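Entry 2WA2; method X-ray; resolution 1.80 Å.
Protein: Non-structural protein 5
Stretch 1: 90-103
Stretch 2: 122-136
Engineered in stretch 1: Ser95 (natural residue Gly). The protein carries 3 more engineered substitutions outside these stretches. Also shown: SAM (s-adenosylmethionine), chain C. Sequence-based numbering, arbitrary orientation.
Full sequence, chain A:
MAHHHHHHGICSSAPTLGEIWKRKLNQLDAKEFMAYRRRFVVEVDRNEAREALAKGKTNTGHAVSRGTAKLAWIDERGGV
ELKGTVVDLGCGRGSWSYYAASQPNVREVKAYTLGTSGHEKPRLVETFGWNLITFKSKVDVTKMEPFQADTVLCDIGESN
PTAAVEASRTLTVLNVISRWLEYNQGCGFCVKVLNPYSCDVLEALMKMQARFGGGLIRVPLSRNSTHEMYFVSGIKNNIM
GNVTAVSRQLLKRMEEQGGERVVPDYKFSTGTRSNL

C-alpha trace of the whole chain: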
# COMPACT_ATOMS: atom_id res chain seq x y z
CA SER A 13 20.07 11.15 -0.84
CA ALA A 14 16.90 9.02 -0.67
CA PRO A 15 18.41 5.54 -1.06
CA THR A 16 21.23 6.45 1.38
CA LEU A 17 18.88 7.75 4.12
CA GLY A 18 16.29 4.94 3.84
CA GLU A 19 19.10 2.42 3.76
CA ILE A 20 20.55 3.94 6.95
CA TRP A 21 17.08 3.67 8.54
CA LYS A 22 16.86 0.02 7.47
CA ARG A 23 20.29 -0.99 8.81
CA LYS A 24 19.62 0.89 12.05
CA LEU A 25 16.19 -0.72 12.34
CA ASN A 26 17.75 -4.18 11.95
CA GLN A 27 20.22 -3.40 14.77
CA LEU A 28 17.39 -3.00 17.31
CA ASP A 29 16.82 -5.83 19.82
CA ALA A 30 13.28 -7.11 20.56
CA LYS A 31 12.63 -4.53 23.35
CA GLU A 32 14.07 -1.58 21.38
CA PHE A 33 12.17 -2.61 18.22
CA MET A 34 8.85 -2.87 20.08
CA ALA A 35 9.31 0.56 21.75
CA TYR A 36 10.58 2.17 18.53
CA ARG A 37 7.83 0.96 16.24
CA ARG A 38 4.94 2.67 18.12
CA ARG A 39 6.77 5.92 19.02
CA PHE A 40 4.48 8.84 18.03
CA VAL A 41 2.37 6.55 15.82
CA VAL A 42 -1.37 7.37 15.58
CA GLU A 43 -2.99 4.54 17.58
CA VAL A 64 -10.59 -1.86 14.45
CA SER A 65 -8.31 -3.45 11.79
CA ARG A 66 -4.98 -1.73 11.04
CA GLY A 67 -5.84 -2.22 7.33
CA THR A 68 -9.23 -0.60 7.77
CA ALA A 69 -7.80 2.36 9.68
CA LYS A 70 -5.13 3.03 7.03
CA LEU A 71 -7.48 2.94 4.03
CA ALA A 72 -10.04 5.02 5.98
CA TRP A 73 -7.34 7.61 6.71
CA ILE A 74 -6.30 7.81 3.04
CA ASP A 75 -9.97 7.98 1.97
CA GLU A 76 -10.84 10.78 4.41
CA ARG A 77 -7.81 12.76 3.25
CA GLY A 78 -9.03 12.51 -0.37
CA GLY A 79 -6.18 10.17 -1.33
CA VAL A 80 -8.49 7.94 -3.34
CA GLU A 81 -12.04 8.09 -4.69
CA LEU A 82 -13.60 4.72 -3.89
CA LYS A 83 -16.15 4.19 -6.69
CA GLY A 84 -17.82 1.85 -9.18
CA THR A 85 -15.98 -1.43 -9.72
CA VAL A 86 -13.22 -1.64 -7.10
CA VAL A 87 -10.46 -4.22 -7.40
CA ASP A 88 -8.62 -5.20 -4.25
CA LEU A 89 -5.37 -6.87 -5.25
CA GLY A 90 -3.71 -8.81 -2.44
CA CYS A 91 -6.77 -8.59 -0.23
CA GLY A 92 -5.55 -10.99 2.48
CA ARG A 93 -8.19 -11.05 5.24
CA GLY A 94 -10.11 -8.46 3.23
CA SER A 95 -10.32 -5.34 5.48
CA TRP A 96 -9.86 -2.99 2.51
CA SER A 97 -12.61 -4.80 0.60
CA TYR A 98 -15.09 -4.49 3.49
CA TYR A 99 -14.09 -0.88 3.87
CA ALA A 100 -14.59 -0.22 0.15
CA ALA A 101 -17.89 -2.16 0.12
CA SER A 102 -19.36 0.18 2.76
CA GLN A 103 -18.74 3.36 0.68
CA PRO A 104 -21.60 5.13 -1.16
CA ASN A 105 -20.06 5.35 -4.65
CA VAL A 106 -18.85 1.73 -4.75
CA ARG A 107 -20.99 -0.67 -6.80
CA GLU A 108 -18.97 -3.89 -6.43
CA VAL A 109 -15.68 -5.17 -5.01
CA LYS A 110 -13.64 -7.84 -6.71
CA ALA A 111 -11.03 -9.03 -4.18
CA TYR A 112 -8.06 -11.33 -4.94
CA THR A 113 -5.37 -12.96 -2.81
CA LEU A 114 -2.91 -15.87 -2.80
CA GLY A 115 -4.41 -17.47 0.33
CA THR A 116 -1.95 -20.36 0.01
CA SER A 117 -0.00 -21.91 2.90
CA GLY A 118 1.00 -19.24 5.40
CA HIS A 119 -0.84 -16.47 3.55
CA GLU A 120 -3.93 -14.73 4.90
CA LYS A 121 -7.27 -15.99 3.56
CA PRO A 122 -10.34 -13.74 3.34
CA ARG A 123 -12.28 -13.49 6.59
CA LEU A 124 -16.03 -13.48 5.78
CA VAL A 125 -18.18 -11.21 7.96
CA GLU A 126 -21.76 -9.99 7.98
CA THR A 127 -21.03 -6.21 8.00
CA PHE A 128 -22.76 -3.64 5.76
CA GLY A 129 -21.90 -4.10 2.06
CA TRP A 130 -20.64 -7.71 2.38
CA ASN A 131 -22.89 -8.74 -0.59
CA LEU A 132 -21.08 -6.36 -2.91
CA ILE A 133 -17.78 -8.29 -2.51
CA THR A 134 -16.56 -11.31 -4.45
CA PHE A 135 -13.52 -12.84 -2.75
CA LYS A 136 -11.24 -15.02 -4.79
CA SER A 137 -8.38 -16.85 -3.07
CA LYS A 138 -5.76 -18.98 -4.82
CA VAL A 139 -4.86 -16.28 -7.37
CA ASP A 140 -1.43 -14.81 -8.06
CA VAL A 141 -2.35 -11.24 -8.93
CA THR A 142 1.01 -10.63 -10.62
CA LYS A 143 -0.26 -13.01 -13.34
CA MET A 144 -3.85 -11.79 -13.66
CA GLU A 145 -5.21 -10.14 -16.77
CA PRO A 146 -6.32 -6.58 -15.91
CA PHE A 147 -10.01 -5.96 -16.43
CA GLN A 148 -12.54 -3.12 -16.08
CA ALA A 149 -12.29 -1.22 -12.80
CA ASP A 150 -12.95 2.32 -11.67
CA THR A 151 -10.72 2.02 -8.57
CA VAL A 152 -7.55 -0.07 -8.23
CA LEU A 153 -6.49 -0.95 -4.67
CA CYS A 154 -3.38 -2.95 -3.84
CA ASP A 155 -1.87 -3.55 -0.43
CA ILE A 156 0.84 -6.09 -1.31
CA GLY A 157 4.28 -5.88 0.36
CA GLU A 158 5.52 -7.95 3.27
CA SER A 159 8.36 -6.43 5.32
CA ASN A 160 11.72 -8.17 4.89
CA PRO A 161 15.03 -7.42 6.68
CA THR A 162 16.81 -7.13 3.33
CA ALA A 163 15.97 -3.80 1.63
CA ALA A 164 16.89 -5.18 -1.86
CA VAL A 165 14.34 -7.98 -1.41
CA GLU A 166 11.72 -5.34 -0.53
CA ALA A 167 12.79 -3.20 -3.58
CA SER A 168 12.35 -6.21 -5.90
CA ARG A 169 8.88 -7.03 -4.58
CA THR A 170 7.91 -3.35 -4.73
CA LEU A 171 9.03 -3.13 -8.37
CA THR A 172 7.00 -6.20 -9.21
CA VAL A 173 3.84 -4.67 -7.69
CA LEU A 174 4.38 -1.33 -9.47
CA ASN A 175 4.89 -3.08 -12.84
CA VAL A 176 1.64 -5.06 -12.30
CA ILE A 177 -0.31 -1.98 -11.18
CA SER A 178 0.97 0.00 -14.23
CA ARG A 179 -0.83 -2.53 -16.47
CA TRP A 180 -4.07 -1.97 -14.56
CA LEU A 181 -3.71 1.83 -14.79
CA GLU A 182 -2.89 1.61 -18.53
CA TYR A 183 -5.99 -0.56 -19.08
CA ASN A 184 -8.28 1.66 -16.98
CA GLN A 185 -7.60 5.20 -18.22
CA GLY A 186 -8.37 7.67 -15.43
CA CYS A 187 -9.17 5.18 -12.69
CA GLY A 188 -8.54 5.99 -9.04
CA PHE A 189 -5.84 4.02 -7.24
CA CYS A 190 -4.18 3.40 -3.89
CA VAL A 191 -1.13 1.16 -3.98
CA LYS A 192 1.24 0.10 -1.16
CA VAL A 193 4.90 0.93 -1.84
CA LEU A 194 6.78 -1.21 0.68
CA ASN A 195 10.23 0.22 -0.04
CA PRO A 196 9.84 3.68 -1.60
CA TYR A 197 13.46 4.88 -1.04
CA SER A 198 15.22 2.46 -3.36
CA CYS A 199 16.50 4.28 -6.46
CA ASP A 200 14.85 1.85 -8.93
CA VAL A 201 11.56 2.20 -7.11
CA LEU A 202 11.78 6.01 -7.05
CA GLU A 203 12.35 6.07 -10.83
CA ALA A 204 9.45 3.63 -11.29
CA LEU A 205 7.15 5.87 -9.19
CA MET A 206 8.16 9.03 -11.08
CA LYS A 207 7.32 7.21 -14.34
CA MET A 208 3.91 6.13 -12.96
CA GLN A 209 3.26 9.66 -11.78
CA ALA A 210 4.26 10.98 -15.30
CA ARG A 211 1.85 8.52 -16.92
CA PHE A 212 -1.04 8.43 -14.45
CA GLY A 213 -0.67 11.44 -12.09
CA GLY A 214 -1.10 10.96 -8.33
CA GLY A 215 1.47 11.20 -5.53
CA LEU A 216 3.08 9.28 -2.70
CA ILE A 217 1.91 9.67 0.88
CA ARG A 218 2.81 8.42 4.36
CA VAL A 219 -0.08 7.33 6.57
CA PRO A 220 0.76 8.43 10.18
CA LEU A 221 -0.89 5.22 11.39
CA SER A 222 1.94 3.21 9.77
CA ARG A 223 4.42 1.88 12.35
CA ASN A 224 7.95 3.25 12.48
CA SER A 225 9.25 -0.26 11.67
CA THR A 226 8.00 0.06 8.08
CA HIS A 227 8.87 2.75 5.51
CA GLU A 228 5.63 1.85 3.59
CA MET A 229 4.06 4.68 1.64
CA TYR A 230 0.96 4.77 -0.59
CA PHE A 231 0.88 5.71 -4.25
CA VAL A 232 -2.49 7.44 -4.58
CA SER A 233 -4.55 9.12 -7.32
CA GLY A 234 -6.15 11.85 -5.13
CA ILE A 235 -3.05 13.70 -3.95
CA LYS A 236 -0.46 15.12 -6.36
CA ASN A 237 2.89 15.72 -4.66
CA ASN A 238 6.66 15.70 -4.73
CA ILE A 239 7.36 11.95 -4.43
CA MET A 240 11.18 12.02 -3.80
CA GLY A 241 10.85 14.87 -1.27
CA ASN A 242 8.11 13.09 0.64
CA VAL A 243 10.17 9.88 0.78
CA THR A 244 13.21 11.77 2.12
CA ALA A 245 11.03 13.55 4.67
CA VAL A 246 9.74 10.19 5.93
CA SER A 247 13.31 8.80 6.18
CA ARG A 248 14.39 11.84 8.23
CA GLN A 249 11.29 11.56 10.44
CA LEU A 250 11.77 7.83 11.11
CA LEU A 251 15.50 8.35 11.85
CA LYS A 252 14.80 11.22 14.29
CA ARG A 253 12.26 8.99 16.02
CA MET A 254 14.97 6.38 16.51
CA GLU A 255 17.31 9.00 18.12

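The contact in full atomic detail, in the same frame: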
# COMPACT_ATOMS: atom_id res chain seq x y z
N GLY A 90 -4.41 -8.44 -3.66
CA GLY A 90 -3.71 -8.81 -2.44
C GLY A 90 -4.58 -8.49 -1.24
O GLY A 90 -4.18 -7.75 -0.36
N CYS A 91 -5.80 -9.01 -1.23
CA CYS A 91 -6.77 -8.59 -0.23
C CYS A 91 -6.51 -9.19 1.15
O CYS A 91 -6.99 -8.65 2.18
CB CYS A 91 -8.21 -8.86 -0.73
SG CYS A 91 -8.70 -10.61 -0.70
N GLY A 92 -5.75 -10.29 1.21
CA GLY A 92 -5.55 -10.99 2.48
C GLY A 92 -6.87 -11.25 3.18
O GLY A 92 -7.82 -11.76 2.55
N ARG A 93 -6.95 -10.87 4.45
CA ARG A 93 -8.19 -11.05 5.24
C ARG A 93 -9.36 -10.25 4.65
O ARG A 93 -10.51 -10.59 4.83
CB ARG A 93 -7.99 -10.69 6.70
CG ARG A 93 -6.94 -11.56 7.36
CD ARG A 93 -6.77 -11.29 8.87
NE ARG A 93 -5.57 -11.97 9.39
CZ ARG A 93 -5.17 -11.94 10.66
NH1 ARG A 93 -5.88 -11.28 11.57
NH2 ARG A 93 -4.07 -12.58 11.03
N GLY A 94 -9.05 -9.18 3.93
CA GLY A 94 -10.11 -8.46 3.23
C GLY A 94 -10.65 -7.18 3.88
O GLY A 94 -11.74 -6.74 3.53
N SER A 95 -9.88 -6.58 4.79
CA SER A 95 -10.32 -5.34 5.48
C SER A 95 -10.54 -4.20 4.51
O SER A 95 -11.50 -3.46 4.65
CB SER A 95 -9.33 -4.90 6.57
OG SER A 95 -9.49 -5.68 7.73
N TRP A 96 -9.67 -4.05 3.51
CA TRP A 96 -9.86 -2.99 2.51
C TRP A 96 -11.14 -3.21 1.71
O TRP A 96 -11.81 -2.26 1.33
CB TRP A 96 -8.66 -2.90 1.56
CG TRP A 96 -7.45 -2.11 2.12
CD1 TRP A 96 -7.17 -1.85 3.44
CD2 TRP A 96 -6.41 -1.49 1.36
NE1 TRP A 96 -6.01 -1.10 3.54
CE2 TRP A 96 -5.52 -0.87 2.29
CE3 TRP A 96 -6.13 -1.38 -0.02
CZ2 TRP A 96 -4.40 -0.14 1.88
CZ3 TRP A 96 -5.00 -0.65 -0.43
CH2 TRP A 96 -4.15 -0.05 0.52
N SER A 97 -11.45 -4.47 1.42
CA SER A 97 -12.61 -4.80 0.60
C SER A 97 -13.91 -4.47 1.33
O SER A 97 -14.84 -3.93 0.74
CB SER A 97 -12.55 -6.28 0.22
OG SER A 97 -11.62 -6.45 -0.84
N TYR A 98 -13.94 -4.79 2.62
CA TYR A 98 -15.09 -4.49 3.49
C TYR A 98 -15.20 -3.00 3.71
O TYR A 98 -16.30 -2.45 3.79
CB TYR A 98 -14.99 -5.24 4.81
CG TYR A 98 -15.39 -6.69 4.69
CD1 TYR A 98 -16.73 -7.04 4.44
CD2 TYR A 98 -14.46 -7.71 4.82
CE1 TYR A 98 -17.10 -8.38 4.30
CE2 TYR A 98 -14.84 -9.05 4.70
CZ TYR A 98 -16.15 -9.37 4.44
OH TYR A 98 -16.51 -10.69 4.31
N TYR A 99 -14.05 -2.32 3.81
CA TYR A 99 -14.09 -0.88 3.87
C TYR A 99 -14.69 -0.30 2.59
O TYR A 99 -15.67 0.46 2.64
CB TYR A 99 -12.73 -0.25 4.18
CG TYR A 99 -12.87 1.24 4.29
CD1 TYR A 99 -13.39 1.84 5.44
CD2 TYR A 99 -12.57 2.06 3.21
CE1 TYR A 99 -13.57 3.23 5.52
CE2 TYR A 99 -12.73 3.46 3.27
CZ TYR A 99 -13.24 4.03 4.43
OH TYR A 99 -13.39 5.40 4.46
N ALA A 100 -14.12 -0.67 1.44
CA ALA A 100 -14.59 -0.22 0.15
C ALA A 100 -16.07 -0.52 -0.04
O ALA A 100 -16.80 0.33 -0.52
CB ALA A 100 -13.77 -0.85 -0.97
N ALA A 101 -16.50 -1.72 0.33
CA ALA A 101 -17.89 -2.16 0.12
C ALA A 101 -18.94 -1.35 0.91
O ALA A 101 -20.14 -1.34 0.56
CB ALA A 101 -18.03 -3.66 0.42
N SER A 102 -18.49 -0.68 1.97
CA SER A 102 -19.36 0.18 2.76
C SER A 102 -19.47 1.63 2.25
O SER A 102 -20.26 2.41 2.78
CB SER A 102 -18.95 0.14 4.23
OG SER A 102 -17.72 0.82 4.41
N GLN A 103 -18.73 1.97 1.19
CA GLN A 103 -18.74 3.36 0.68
C GLN A 103 -19.80 3.65 -0.40
O GLN A 103 -20.10 2.78 -1.23
CB GLN A 103 -17.33 3.76 0.20
CG GLN A 103 -16.30 3.69 1.32
CD GLN A 103 -16.67 4.54 2.51
OE1 GLN A 103 -16.86 5.75 2.39
NE2 GLN A 103 -16.80 3.92 3.68
N PRO A 122 -9.26 -14.67 3.00
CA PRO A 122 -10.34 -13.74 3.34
C PRO A 122 -11.14 -14.22 4.54
O PRO A 122 -11.35 -15.43 4.71
CB PRO A 122 -11.18 -13.69 2.06
CG PRO A 122 -10.26 -14.08 0.99
CD PRO A 122 -9.33 -15.09 1.59
N ARG A 123 -11.51 -13.26 5.38
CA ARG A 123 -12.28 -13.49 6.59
C ARG A 123 -13.68 -12.96 6.31
O ARG A 123 -13.89 -11.74 6.30
CB ARG A 123 -11.65 -12.72 7.77
CG ARG A 123 -12.18 -13.06 9.16
CD ARG A 123 -11.15 -13.89 9.96
NE ARG A 123 -11.70 -14.38 11.23
CZ ARG A 123 -11.18 -15.36 11.98
NH1 ARG A 123 -10.06 -15.98 11.60
NH2 ARG A 123 -11.77 -15.71 13.11
N LEU A 124 -14.63 -13.87 6.06
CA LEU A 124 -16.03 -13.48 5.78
C LEU A 124 -16.75 -12.96 7.02
O LEU A 124 -16.76 -13.61 8.08
CB LEU A 124 -16.81 -14.63 5.13
CG LEU A 124 -16.25 -15.29 3.87
CD1 LEU A 124 -17.30 -16.14 3.19
CD2 LEU A 124 -15.66 -14.29 2.87
N VAL A 125 -17.33 -11.77 6.90
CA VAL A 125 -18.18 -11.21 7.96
C VAL A 125 -19.47 -10.63 7.40
O VAL A 125 -19.59 -10.41 6.19
CB VAL A 125 -17.46 -10.14 8.86
CG1 VAL A 125 -16.46 -10.79 9.82
CG2 VAL A 125 -16.83 -9.04 8.03
N GLU A 126 -20.40 -10.36 8.31
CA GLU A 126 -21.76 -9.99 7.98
C GLU A 126 -22.01 -8.46 8.02
O GLU A 126 -23.16 -8.01 8.13
CB GLU A 126 -22.70 -10.72 8.93
CG GLU A 126 -24.10 -10.94 8.41
CD GLU A 126 -25.00 -11.66 9.41
OE1 GLU A 126 -26.24 -11.46 9.34
OE2 GLU A 126 -24.46 -12.41 10.26
N THR A 127 -20.94 -7.68 7.90
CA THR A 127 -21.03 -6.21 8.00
C THR A 127 -21.65 -5.59 6.74
O THR A 127 -21.73 -6.23 5.70
CB THR A 127 -19.66 -5.56 8.31
OG1 THR A 127 -18.70 -5.94 7.32
CG2 THR A 127 -19.16 -5.99 9.70
N PHE A 128 -22.09 -4.34 6.86
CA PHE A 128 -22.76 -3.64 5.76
C PHE A 128 -21.93 -3.67 4.49
O PHE A 128 -20.73 -3.38 4.52
CB PHE A 128 -23.10 -2.19 6.15
CG PHE A 128 -23.79 -1.40 5.06
CD1 PHE A 128 -25.10 -1.70 4.68
CD2 PHE A 128 -23.14 -0.34 4.43
CE1 PHE A 128 -25.75 -0.97 3.68
CE2 PHE A 128 -23.78 0.40 3.43
CZ PHE A 128 -25.08 0.08 3.05
N GLY A 129 -22.57 -4.01 3.37
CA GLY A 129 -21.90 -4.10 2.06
C GLY A 129 -21.25 -5.43 1.71
O GLY A 129 -20.74 -5.60 0.59
N TRP A 130 -21.26 -6.40 2.64
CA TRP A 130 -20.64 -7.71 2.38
C TRP A 130 -21.07 -8.34 1.03
O TRP A 130 -20.27 -9.02 0.39
CB TRP A 130 -20.91 -8.68 3.55
CG TRP A 130 -22.34 -9.16 3.60
CD1 TRP A 130 -23.36 -8.63 4.34
CD2 TRP A 130 -22.91 -10.25 2.85
NE1 TRP A 130 -24.53 -9.32 4.10
CE2 TRP A 130 -24.28 -10.32 3.20
CE3 TRP A 130 -22.39 -11.17 1.92
CZ2 TRP A 130 -25.15 -11.28 2.64
CZ3 TRP A 130 -23.26 -12.13 1.37
CH2 TRP A 130 -24.62 -12.17 1.74
N ASN A 131 -22.31 -8.09 0.61
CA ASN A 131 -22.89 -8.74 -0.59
C ASN A 131 -22.36 -8.15 -1.88
O ASN A 131 -22.56 -8.71 -2.96
CB ASN A 131 -24.42 -8.62 -0.58
CG ASN A 131 -24.89 -7.23 -0.17
OD1 ASN A 131 -24.71 -6.81 0.98
ND2 ASN A 131 -25.51 -6.52 -1.10
N LEU A 132 -21.70 -7.00 -1.77
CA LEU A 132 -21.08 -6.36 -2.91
C LEU A 132 -19.69 -6.94 -3.24
O LEU A 132 -19.16 -6.70 -4.32
CB LEU A 132 -20.99 -4.86 -2.66
CG LEU A 132 -22.32 -4.13 -2.40
CD1 LEU A 132 -22.12 -2.62 -2.28
CD2 LEU A 132 -23.34 -4.45 -3.50
N ILE A 133 -19.14 -7.73 -2.32
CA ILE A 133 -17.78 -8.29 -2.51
C ILE A 133 -17.82 -9.71 -3.05
O ILE A 133 -18.65 -10.53 -2.61
CB ILE A 133 -16.94 -8.29 -1.19
CG1 ILE A 133 -17.01 -6.92 -0.52
CG2 ILE A 133 -15.45 -8.63 -1.49
CD1 ILE A 133 -16.78 -6.97 0.99
N THR A 134 -16.94 -9.97 -4.02
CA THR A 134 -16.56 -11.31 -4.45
C THR A 134 -15.10 -11.54 -4.07
O THR A 134 -14.20 -10.88 -4.62
CB THR A 134 -16.71 -11.49 -5.97
OG1 THR A 134 -18.07 -11.24 -6.33
CG2 THR A 134 -16.32 -12.92 -6.37
N PHE A 135 -14.88 -12.46 -3.13
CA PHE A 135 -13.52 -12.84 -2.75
C PHE A 135 -13.08 -14.01 -3.59
O PHE A 135 -13.83 -14.99 -3.75
CB PHE A 135 -13.43 -13.21 -1.28
CG PHE A 135 -13.49 -12.04 -0.35
CD1 PHE A 135 -12.39 -11.21 -0.21
CD2 PHE A 135 -14.62 -11.80 0.41
CE1 PHE A 135 -12.44 -10.11 0.68
CE2 PHE A 135 -14.67 -10.73 1.28
CZ PHE A 135 -13.57 -9.88 1.42
N LYS A 136 -11.88 -13.89 -4.15
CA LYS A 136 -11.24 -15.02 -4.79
C LYS A 136 -9.83 -15.29 -4.24
O LYS A 136 -8.90 -14.52 -4.48
CB LYS A 136 -11.25 -14.87 -6.31
CG LYS A 136 -11.10 -16.25 -7.02
CD LYS A 136 -12.28 -16.55 -7.97
CE LYS A 136 -12.11 -15.88 -9.37
NZ LYS A 136 -10.86 -16.23 -10.16
N SAM C . -5.30 -4.72 2.75
CA SAM C . -5.19 -5.97 3.58
C SAM C . -6.26 -5.96 4.68
O SAM C . -6.87 -4.91 4.93
OXT SAM C . -6.55 -6.97 5.35
CB SAM C . -3.81 -6.07 4.22
CG SAM C . -2.70 -6.38 3.22
SD SAM C . -2.64 -8.16 3.00
CE SAM C . -1.52 -8.58 4.38
C5' SAM C . -1.45 -8.36 1.66
C4' SAM C . -1.76 -9.71 1.02
O4' SAM C . -1.27 -9.80 -0.30
C3' SAM C . -1.11 -10.87 1.78
O3' SAM C . -2.14 -11.55 2.45
C2' SAM C . -0.49 -11.76 0.72
O2' SAM C . -0.90 -13.09 0.91
C1' SAM C . -1.08 -11.18 -0.57
N9 SAM C . -0.22 -11.37 -1.73
C8 SAM C . 1.14 -11.20 -1.78
N7 SAM C . 1.56 -11.46 -3.03
C5 SAM C . 0.47 -11.79 -3.76
C6 SAM C . 0.31 -12.15 -5.10
N6 SAM C . 1.34 -12.25 -5.92
N1 SAM C . -0.97 -12.41 -5.57
C2 SAM C . -2.05 -12.34 -4.74
N3 SAM C . -1.92 -11.99 -3.41
C4 SAM C . -0.66 -11.73 -2.95

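An aromatic side chain can anchor a helix to a neighbouring segment by offering both ring faces to apolar groups and its hydroxyl to the backbone, and Tyr98 of non-structural protein 5 is a clear example. Its CA-to-CB bond points sideways, but the m rotamer at chi1 brings the ring between parts of the second stretch. Ile133 CD1 lies over one face, 3.9 Å from the centroid of the Tyr98 ring, while Val125 CG2 covers the opposite face at 3.8 Å from that centroid; Trp130 CB meets the ring edge, 3.9 Å from Tyr98 CE1. The ring is thus held on both faces by aliphatic carbon. Phe135 approaches obliquely, with the planes at 47° and Phe135 CZ 3.6 Å from Tyr98 CE2.

Three residues on, the CA-to-CB bond of Ala101 points toward the second stretch, and its small side chain permits close packing: Ala101 CB is 3.5 Å from Ile133 CG1 and 3.3 Å from Gly129 O. Gly129 matches it in economy, since a CB there would fall 2.3 Å from Ala101 O. At the N-cap, right before the helix, Gly94 CA lies 3.8 Å from Phe135 CE1, and an ideal CB on Gly94 would come within 2.7 Å of that same Phe135 CE1. Cys91 SG sits at the edge of the Phe135 ring, 3.8 Å from Phe135 CD1.

Polar contacts complete the arrangement. The Tyr98 hydroxyl accepts a hydrogen bond from the backbone, Val125 N to Tyr98 OH at 2.9 Å, so the ring that is packed on its faces is also tethered at its tip. Farther out, beside the turn that leads into the helix, Arg123 N donates to Arg93 O at 2.9 Å and a nearly linear 174°. This link joins main chain to main chain; the Arg93 guanidinium takes no part in it and is hydrogen-bonded just outside the two stretches.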